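Local coordinates for protein inositol 2-dehydrogenase/D-chiro-inositol 3-dehydrogenase (Lactobacillus casei, PDB 4MIY) that catalyses the NAD-dependent oxidation of myo-inositol to 2-keto-myo-inositol and of D-chiro-inositol to 1-keto-D-chiro-inositol, at residues S165-I170 with A316-Q321; I194-Q199 with G207-Q212. All blocks are in the same frame, centred on the assembly; numbering follows the deposited sequence.

Interaction 1 (S165-I170 with A316-Q321); sequences SNEMAI and AANRSQ
Asn166 and Gln321 reach toward each other tip to tip, their amide planes only 13° apart, at the start of helix 168-185, where Ser165 and Met168 form a capping box with Met168 N donating to Ser165 OG. The bond between Asn166 and Gln321 nevertheless ends on main chain: Gln321 NE2 donates to Asn166 O at 2.9 Å. The donor stands above the plane of that carbonyl, and Ala169 N reaches the same oxygen from the opposite face, so two donors grip it. The Asn166 amide itself serves other partners, His209 N through OD1 and Tyr196 OH through ND2. Glu167 crosses Asn318 at about a right angle, and Glu167 CB comes to 4.0 Å from Asn318 ND2, a van der Waals approach in which the carboxylate takes no part. Ile170 supplies the apolar half. Ile170 CG1, set beside the backbone N (chi1 -52°), lies 3.4 Å from Asn318 ND2. The same Ile170 CG1 is 3.5 Å from Gln321 NE2. On the other branch, Ile170 CG2 meets Ala317 CB at 3.7 Å. Across from it, Asn318 ND2 donates to Gln321 OE1 at 2.9 Å, with the acceptor in the Asn318 amide plane, so one residue of helix 304-323 steadies the amide of another about a turn further on. Ile194 of strand 189-195 also packs on Ile170 and Gln321. The contact thus joins two helices of the C-terminal alpha/beta domain beside its sheet. Because Gln321 NE2 has a further acceptor in Gln212 OE1, both ends of this buried amide are engaged, which fixes which end is oxygen and which nitrogen and leaves little freedom for the group to flip.

Interaction 2 (I194-Q199 with G207-Q212); sequences ITYPRQ and GLHDPQ. With SO4 (sulfate ion), chain J.
Tyr196 and His209 stack face to face, with ring centroids 3.8 Å apart and planes within 1° of parallel. The imidazole lies over one face of the tyrosine ring, and His209 CB adds a CH-pi contact, 3.9 Å from the Tyr196 centroid and over the same face. At the tyrosine edge the Gln212 side chain runs alongside, pointing the same way, its amide turned 84° to the ring. The phenol oxygen is held outside the pair, by Gln321 and Asn166. An alanine in place of Tyr196 would probably leave one face of the His209 imidazole without its stacking partner and Gln321 O without the hydroxyl.

The direct hydrogen bonds come from Gln199, whose bend at chi2 (80°) brings Gln199 CD toward the 207-212 segment. Gln199 NE2 donates to Leu208 O at 2.8 Å, nearly straight and in the carbonyl plane. Gln199 OE1 accepts from Asp210 N at 3.0 Å, so one side chain bridges two backbone positions on either side of His209. Two waters add indirect links, one donating to both Pro197 O and Pro211 O, the other joining Gln199 OE1 to His209 ND1. The segments comprise the end of strand 189-195, the start of strand 212-218 and parts of the long connection of this antiparallel beta hairpin, which lies in the mixed sheet of the C-terminal domain; a cis peptide precedes Pro211 where the chain approaches the second strand.

Apolar packing brings Pro197 CG to 4.0 Å from Pro211 CG. Ionic binding concerns Arg198, whose NH1 and NH2 donate to two oxygens of a sulfate, probably from the crystallisation liquor, which Lys220 of the second subunit also binds.

How the interactions relate
Interactions 1 and 2 adjoin, their centres about 10 Å apart, and share a polar junction. Tyr196 OH lies 2.7 Å from Gln321 O, and Asn166 OD1 lies 2.9 Å from His209 N, both probable hydrogen bonds. With the further bonds of Asn166 ND2 to Tyr196 OH and of Gln321 NE2 to Gln212 OE1, each segment of interaction 1 reaches both segments of interaction 2. Helix 168-185 is followed in the chain by strand 189-195, and all four segments belong to the C-terminal alpha/beta domain. On the side of interaction 1, the side chain of Ile170 is about 12 Å from the bound NAD. Interaction 2 reaches outward, Pro197, Arg198 and Pro211 packing against the second subunit.

Interaction 1 (S165-I170 with A316-Q321)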
ATOM      1  N   SER A 165     -33.881   0.685  10.725  1.00 18.68           N
ATOM      2  CA  SER A 165     -34.203  -0.060  11.923  1.00 21.06           C
ATOM      3  C   SER A 165     -33.178  -1.131  12.222  1.00 19.53           C
ATOM      4  O   SER A 165     -32.373  -1.451  11.397  1.00 18.35           O
ATOM      5  CB  SER A 165     -35.553  -0.740  11.723  1.00 21.47           C
ATOM      6  OG  SER A 165     -35.471  -1.748  10.748  1.00 21.04           O
ATOM      7  N   ASN A 166     -33.242  -1.690  13.415  1.00 17.56           N
ATOM      8  CA  ASN A 166     -32.371  -2.774  13.792  1.00 16.93           C
ATOM      9  C   ASN A 166     -32.445  -3.929  12.813  1.00 20.90           C
ATOM     10  O   ASN A 166     -31.474  -4.544  12.535  1.00 19.28           O
ATOM     11  CB  ASN A 166     -32.657  -3.272  15.207  1.00 17.63           C
ATOM     12  CG  ASN A 166     -31.508  -4.017  15.791  1.00 18.10           C
ATOM     13  OD1 ASN A 166     -30.411  -3.525  15.782  1.00 18.53           O
ATOM     14  ND2 ASN A 166     -31.748  -5.200  16.285  1.00 19.70           N
ATOM     15  N   GLU A 167     -33.638  -4.204  12.317  1.00 20.33           N
ATOM     16  CA  GLU A 167     -33.846  -5.302  11.424  1.00 21.78           C
ATOM     17  C   GLU A 167     -33.217  -5.048  10.060  1.00 18.65           C
ATOM     18  O   GLU A 167     -32.795  -5.956   9.409  1.00 19.40           O
ATOM     19  CB  GLU A 167     -35.326  -5.572  11.332  1.00 25.73           C
ATOM     20  CG  GLU A 167     -35.945  -6.047  12.667  1.00 29.36           C
ATOM     21  CD  GLU A 167     -36.244  -4.948  13.767  1.00 33.56           C
ATOM     22  OE1 GLU A 167     -36.245  -3.737  13.539  1.00 27.92           O
ATOM     23  OE2 GLU A 167     -36.476  -5.350  14.909  1.00 42.94           O
ATOM     24  N   MET A 168     -33.173  -3.805   9.656  1.00 17.83           N
ATOM     25  CA  MET A 168     -32.558  -3.423   8.406  1.00 19.28           C
ATOM     26  C   MET A 168     -31.052  -3.624   8.371  1.00 18.76           C
ATOM     27  O   MET A 168     -30.486  -3.726   7.327  1.00 18.75           O
ATOM     28  CB  MET A 168     -32.909  -1.995   8.063  1.00 18.05           C
ATOM     29  CG  MET A 168     -34.324  -1.874   7.533  1.00 21.78           C
ATOM     30  SD  MET A 168     -35.096  -0.283   7.671  1.00 22.92           S
ATOM     31  CE  MET A 168     -34.186   0.650   6.527  1.00 22.54           C
ATOM     32  N   ALA A 169     -30.440  -3.717   9.530  1.00 18.39           N
ATOM     33  CA  ALA A 169     -29.053  -4.091   9.582  1.00 18.09           C
ATOM     34  C   ALA A 169     -28.857  -5.432   8.934  1.00 19.23           C
ATOM     35  O   ALA A 169     -27.844  -5.691   8.379  1.00 17.68           O
ATOM     36  CB  ALA A 169     -28.545  -4.117  11.005  1.00 18.16           C
ATOM     37  N   ILE A 170     -29.861  -6.281   9.037  1.00 16.66           N
ATOM     38  CA  ILE A 170     -29.857  -7.556   8.337  1.00 17.16           C
ATOM     39  C   ILE A 170     -30.419  -7.410   6.912  1.00 18.96           C
ATOM     40  O   ILE A 170     -29.759  -7.680   5.968  1.00 19.79           O
ATOM     41  CB  ILE A 170     -30.661  -8.648   9.099  1.00 17.35           C
ATOM     42  CG1 ILE A 170     -30.238  -8.774  10.550  1.00 18.68           C
ATOM     43  CG2 ILE A 170     -30.565  -9.991   8.409  1.00 19.51           C
ATOM     44  CD1 ILE A 170     -28.800  -8.933  10.788  1.00 20.06           C
ATOM     45  N   ALA A 316     -33.171 -16.167  10.164  1.00 18.11           N
ATOM     46  CA  ALA A 316     -32.383 -16.713  11.251  1.00 18.84           C
ATOM     47  C   ALA A 316     -31.620 -15.603  11.985  1.00 20.96           C
ATOM     48  O   ALA A 316     -31.517 -15.609  13.171  1.00 19.80           O
ATOM     49  CB  ALA A 316     -31.466 -17.780  10.769  1.00 17.66           C
ATOM     50  N   ALA A 317     -31.119 -14.645  11.242  1.00 19.05           N
ATOM     51  CA  ALA A 317     -30.396 -13.551  11.814  1.00 17.23           C
ATOM     52  C   ALA A 317     -31.307 -12.614  12.584  1.00 19.32           C
ATOM     53  O   ALA A 317     -30.955 -12.139  13.631  1.00 17.64           O
ATOM     54  CB  ALA A 317     -29.693 -12.806  10.713  1.00 17.78           C
ATOM     55  N   ASN A 318     -32.477 -12.334  12.032  1.00 20.47           N
ATOM     56  CA  ASN A 318     -33.458 -11.542  12.768  1.00 18.70           C
ATOM     57  C   ASN A 318     -33.873 -12.235  14.097  1.00 20.18           C
ATOM     58  O   ASN A 318     -34.028 -11.602  15.104  1.00 21.93           O
ATOM     59  CB  ASN A 318     -34.649 -11.161  11.899  1.00 22.04           C
ATOM     60  CG  ASN A 318     -34.315 -10.118  10.845  1.00 26.10           C
ATOM     61  OD1 ASN A 318     -34.781 -10.194   9.721  1.00 30.15           O
ATOM     62  ND2 ASN A 318     -33.554  -9.117  11.217  1.00 23.52           N
ATOM     63  N   ARG A 319     -33.931 -13.542  14.085  0.74 16.12           N
ATOM     64  CA  ARG A 319     -34.217 -14.258  15.294  0.74 18.85           C
ATOM     65  C   ARG A 319     -33.079 -14.097  16.286  0.74 18.48           C
ATOM     66  O   ARG A 319     -33.297 -13.806  17.423  0.74 16.76           O
ATOM     67  CB  ARG A 319     -34.460 -15.719  14.971  0.74 19.65           C
ATOM     68  CG  ARG A 319     -34.740 -16.599  16.139  0.74 27.17           C
ATOM     69  CD  ARG A 319     -35.370 -17.939  15.734  0.74 30.28           C
ATOM     70  NE  ARG A 319     -36.345 -17.845  14.663  0.74 31.93           N
ATOM     71  CZ  ARG A 319     -37.654 -17.729  14.864  0.74 42.58           C
ATOM     72  NH1 ARG A 319     -38.157 -17.718  16.090  0.74 45.21           N
ATOM     73  NH2 ARG A 319     -38.481 -17.659  13.836  0.74 46.78           N
ATOM     74  N   SER A 320     -31.853 -14.225  15.795  1.00 18.76           N
ATOM     75  CA  SER A 320     -30.689 -14.093  16.634  1.00 19.20           C
ATOM     76  C   SER A 320     -30.565 -12.708  17.243  1.00 18.56           C
ATOM     77  O   SER A 320     -30.092 -12.577  18.325  1.00 20.96           O
ATOM     78  CB  SER A 320     -29.412 -14.424  15.854  1.00 18.79           C
ATOM     79  OG  SER A 320     -28.291 -14.458  16.695  1.00 18.33           O
ATOM     80  N   GLN A 321     -31.013 -11.695  16.538  1.00 17.92           N
ATOM     81  CA  GLN A 321     -30.939 -10.332  17.049  1.00 20.69           C
ATOM     82  C   GLN A 321     -31.698 -10.118  18.356  1.00 21.08           C
ATOM     83  O   GLN A 321     -31.443  -9.207  19.056  1.00 21.97           O
ATOM     84  CB  GLN A 321     -31.463  -9.339  16.024  1.00 18.33           C
ATOM     85  CG  GLN A 321     -30.512  -8.978  14.883  1.00 19.03           C
ATOM     86  CD  GLN A 321     -31.107  -7.972  13.936  1.00 21.05           C
ATOM     87  OE1 GLN A 321     -32.231  -8.084  13.546  1.00 21.55           O
ATOM     88  NE2 GLN A 321     -30.341  -6.984  13.585  1.00 20.23           N
TER

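Interaction 2 (I194-Q199 with G207-Q212)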
ATOM      1  N   ILE A 194     -25.759 -13.263  15.761  1.00 15.13           N
ATOM      2  CA  ILE A 194     -25.578 -11.838  15.831  1.00 16.95           C
ATOM      3  C   ILE A 194     -25.279 -11.429  17.261  1.00 17.60           C
ATOM      4  O   ILE A 194     -26.022 -11.734  18.130  1.00 21.32           O
ATOM      5  CB  ILE A 194     -26.838 -11.130  15.442  1.00 19.32           C
ATOM      6  CG1 ILE A 194     -27.289 -11.615  14.074  1.00 19.04           C
ATOM      7  CG2 ILE A 194     -26.610  -9.678  15.414  1.00 20.55           C
ATOM      8  CD1 ILE A 194     -26.412 -11.181  12.948  1.00 22.87           C
ATOM      9  N   THR A 195     -24.166 -10.761  17.480  1.00 17.41           N
ATOM     10  CA  THR A 195     -23.836 -10.230  18.774  1.00 16.74           C
ATOM     11  C   THR A 195     -23.643  -8.712  18.717  1.00 18.40           C
ATOM     12  O   THR A 195     -23.326  -8.161  17.693  1.00 17.82           O
ATOM     13  CB  THR A 195     -22.572 -10.849  19.343  1.00 21.46           C
ATOM     14  OG1 THR A 195     -21.550 -10.774  18.392  1.00 22.44           O
ATOM     15  CG2 THR A 195     -22.772 -12.239  19.697  1.00 28.44           C
ATOM     16  N   TYR A 196     -23.849  -8.073  19.851  1.00 16.15           N
ATOM     17  CA  TYR A 196     -23.818  -6.653  19.981  1.00 16.40           C
ATOM     18  C   TYR A 196     -22.678  -6.198  20.866  1.00 19.15           C
ATOM     19  O   TYR A 196     -22.695  -6.408  22.039  1.00 19.74           O
ATOM     20  CB  TYR A 196     -25.109  -6.162  20.595  1.00 19.02           C
ATOM     21  CG  TYR A 196     -26.381  -6.509  19.868  1.00 15.98           C
ATOM     22  CD1 TYR A 196     -26.471  -6.464  18.517  1.00 16.74           C
ATOM     23  CD2 TYR A 196     -27.519  -6.801  20.560  1.00 20.92           C
ATOM     24  CE1 TYR A 196     -27.618  -6.737  17.880  1.00 18.53           C
ATOM     25  CE2 TYR A 196     -28.677  -7.081  19.919  1.00 18.14           C
ATOM     26  CZ  TYR A 196     -28.727  -7.048  18.576  1.00 18.11           C
ATOM     27  OH  TYR A 196     -29.864  -7.311  17.906  1.00 21.50           O
ATOM     28  N   PRO A 197     -21.658  -5.577  20.267  1.00 15.19           N
ATOM     29  CA  PRO A 197     -20.633  -4.880  21.039  1.00 16.48           C
ATOM     30  C   PRO A 197     -21.250  -3.671  21.691  1.00 18.19           C
ATOM     31  O   PRO A 197     -22.424  -3.455  21.551  1.00 20.96           O
ATOM     32  CB  PRO A 197     -19.644  -4.427  19.997  1.00 18.39           C
ATOM     33  CG  PRO A 197     -20.025  -5.127  18.749  1.00 18.95           C
ATOM     34  CD  PRO A 197     -21.418  -5.491  18.823  1.00 15.89           C
ATOM     35  N   ARG A 198     -20.465  -2.899  22.402  1.00 21.60           N
ATOM     36  CA  ARG A 198     -21.004  -1.701  22.956  1.00 21.84           C
ATOM     37  C   ARG A 198     -21.601  -0.807  21.891  1.00 20.06           C
ATOM     38  O   ARG A 198     -21.125  -0.711  20.779  1.00 20.99           O
ATOM     39  CB  ARG A 198     -19.955  -0.929  23.709  1.00 25.67           C
ATOM     40  CG  ARG A 198     -18.848  -0.467  22.871  1.00 21.08           C
ATOM     41  CD  ARG A 198     -17.714   0.208  23.647  1.00 20.18           C
ATOM     42  NE  ARG A 198     -18.018   1.455  24.303  1.00 22.94           N
ATOM     43  CZ  ARG A 198     -17.107   2.220  24.874  1.00 21.57           C
ATOM     44  NH1 ARG A 198     -15.830   1.900  24.843  1.00 23.57           N
ATOM     45  NH2 ARG A 198     -17.446   3.303  25.472  1.00 26.92           N
ATOM     46  N   GLN A 199     -22.654  -0.124  22.293  1.00 20.10           N
ATOM     47  CA  GLN A 199     -23.402   0.719  21.419  1.00 19.39           C
ATOM     48  C   GLN A 199     -22.668   2.001  21.110  1.00 17.24           C
ATOM     49  O   GLN A 199     -22.165   2.662  21.963  1.00 19.04           O
ATOM     50  CB  GLN A 199     -24.739   1.032  22.065  1.00 20.58           C
ATOM     51  CG  GLN A 199     -25.606   1.969  21.290  1.00 17.74           C
ATOM     52  CD  GLN A 199     -26.363   1.312  20.157  1.00 19.55           C
ATOM     53  OE1 GLN A 199     -26.011   0.263  19.697  1.00 20.29           O
ATOM     54  NE2 GLN A 199     -27.421   1.953  19.725  1.00 21.36           N
ATOM     55  N   GLY A 207     -33.976   1.726  18.678  1.00 20.30           N
ATOM     56  CA  GLY A 207     -33.907   0.292  18.566  1.00 20.58           C
ATOM     57  C   GLY A 207     -32.722  -0.252  17.784  1.00 18.26           C
ATOM     58  O   GLY A 207     -32.488  -1.400  17.791  1.00 19.33           O
ATOM     59  N   LEU A 208     -32.012   0.621  17.112  1.00 20.16           N
ATOM     60  CA  LEU A 208     -30.873   0.212  16.310  1.00 18.98           C
ATOM     61  C   LEU A 208     -29.652  -0.035  17.127  1.00 17.25           C
ATOM     62  O   LEU A 208     -29.193   0.828  17.829  1.00 19.82           O
ATOM     63  CB  LEU A 208     -30.569   1.280  15.288  1.00 17.55           C
ATOM     64  CG  LEU A 208     -29.327   1.054  14.441  1.00 16.85           C
ATOM     65  CD1 LEU A 208     -29.515  -0.213  13.658  1.00 16.92           C
ATOM     66  CD2 LEU A 208     -29.078   2.255  13.540  1.00 20.02           C
ATOM     67  N   HIS A 209     -29.156  -1.250  17.037  1.00 16.33           N
ATOM     68  CA  HIS A 209     -27.871  -1.593  17.591  1.00 15.68           C
ATOM     69  C   HIS A 209     -26.826  -1.424  16.511  1.00 19.13           C
ATOM     70  O   HIS A 209     -26.999  -1.894  15.426  1.00 17.64           O
ATOM     71  CB  HIS A 209     -27.844  -3.033  18.035  1.00 17.49           C
ATOM     72  CG  HIS A 209     -28.768  -3.331  19.161  1.00 19.19           C
ATOM     73  ND1 HIS A 209     -28.371  -3.294  20.475  1.00 21.67           N
ATOM     74  CD2 HIS A 209     -30.072  -3.674  19.168  1.00 21.58           C
ATOM     75  CE1 HIS A 209     -29.393  -3.619  21.244  1.00 20.33           C
ATOM     76  NE2 HIS A 209     -30.438  -3.852  20.477  1.00 23.18           N
ATOM     77  N   ASP A 210     -25.766  -0.722  16.854  1.00 16.56           N
ATOM     78  CA  ASP A 210     -24.645  -0.518  15.974  1.00 15.91           C
ATOM     79  C   ASP A 210     -23.392  -0.308  16.794  1.00 17.39           C
ATOM     80  O   ASP A 210     -23.350   0.520  17.637  1.00 18.06           O
ATOM     81  CB  ASP A 210     -24.890   0.685  15.096  1.00 17.88           C
ATOM     82  CG  ASP A 210     -23.930   0.773  13.916  1.00 19.72           C
ATOM     83  OD1 ASP A 210     -23.792  -0.205  13.198  1.00 17.85           O
ATOM     84  OD2 ASP A 210     -23.367   1.822  13.741  1.00 17.84           O
ATOM     85  N   PRO A 211     -22.353  -1.070  16.501  1.00 16.19           N
ATOM     86  CA  PRO A 211     -22.228  -2.053  15.441  1.00 16.63           C
ATOM     87  C   PRO A 211     -22.852  -3.384  15.745  1.00 15.30           C
ATOM     88  O   PRO A 211     -23.334  -3.560  16.811  1.00 17.05           O
ATOM     89  CB  PRO A 211     -20.707  -2.176  15.280  1.00 14.16           C
ATOM     90  CG  PRO A 211     -20.179  -1.810  16.480  1.00 19.58           C
ATOM     91  CD  PRO A 211     -21.061  -0.744  17.061  1.00 17.23           C
ATOM     92  N   GLN A 212     -22.843  -4.291  14.784  1.00 14.74           N
ATOM     93  CA  GLN A 212     -23.282  -5.660  14.978  1.00 14.94           C
ATOM     94  C   GLN A 212     -22.224  -6.610  14.451  1.00 15.82           C
ATOM     95  O   GLN A 212     -21.578  -6.313  13.477  1.00 15.98           O
ATOM     96  CB  GLN A 212     -24.629  -5.939  14.309  1.00 16.53           C
ATOM     97  CG  GLN A 212     -25.717  -5.077  14.850  1.00 16.71           C
ATOM     98  CD  GLN A 212     -27.089  -5.413  14.382  1.00 16.20           C
ATOM     99  OE1 GLN A 212     -27.389  -6.518  14.052  1.00 18.60           O
ATOM    100  NE2 GLN A 212     -27.933  -4.427  14.378  1.00 18.09           N
TER
HETATM  101  S   SO4 J 406     -14.086   5.065  26.197  0.54 19.53           S
HETATM  102  O1  SO4 J 406     -13.884   3.731  25.783  0.54 18.70           O
HETATM  103  O2  SO4 J 406     -15.478   5.283  26.410  0.54 23.38           O
HETATM  104  O3  SO4 J 406     -13.592   5.939  25.193  0.54 22.24           O
HETATM  105  O4  SO4 J 406     -13.336   5.280  27.380  0.54 20.99           O
HETATM  106  O   HOH W   1     -23.995  -2.870  19.353  1.00 24.32           O
HETATM  107  O   HOH W   2     -25.862  -2.228  20.900  1.00 22.53           O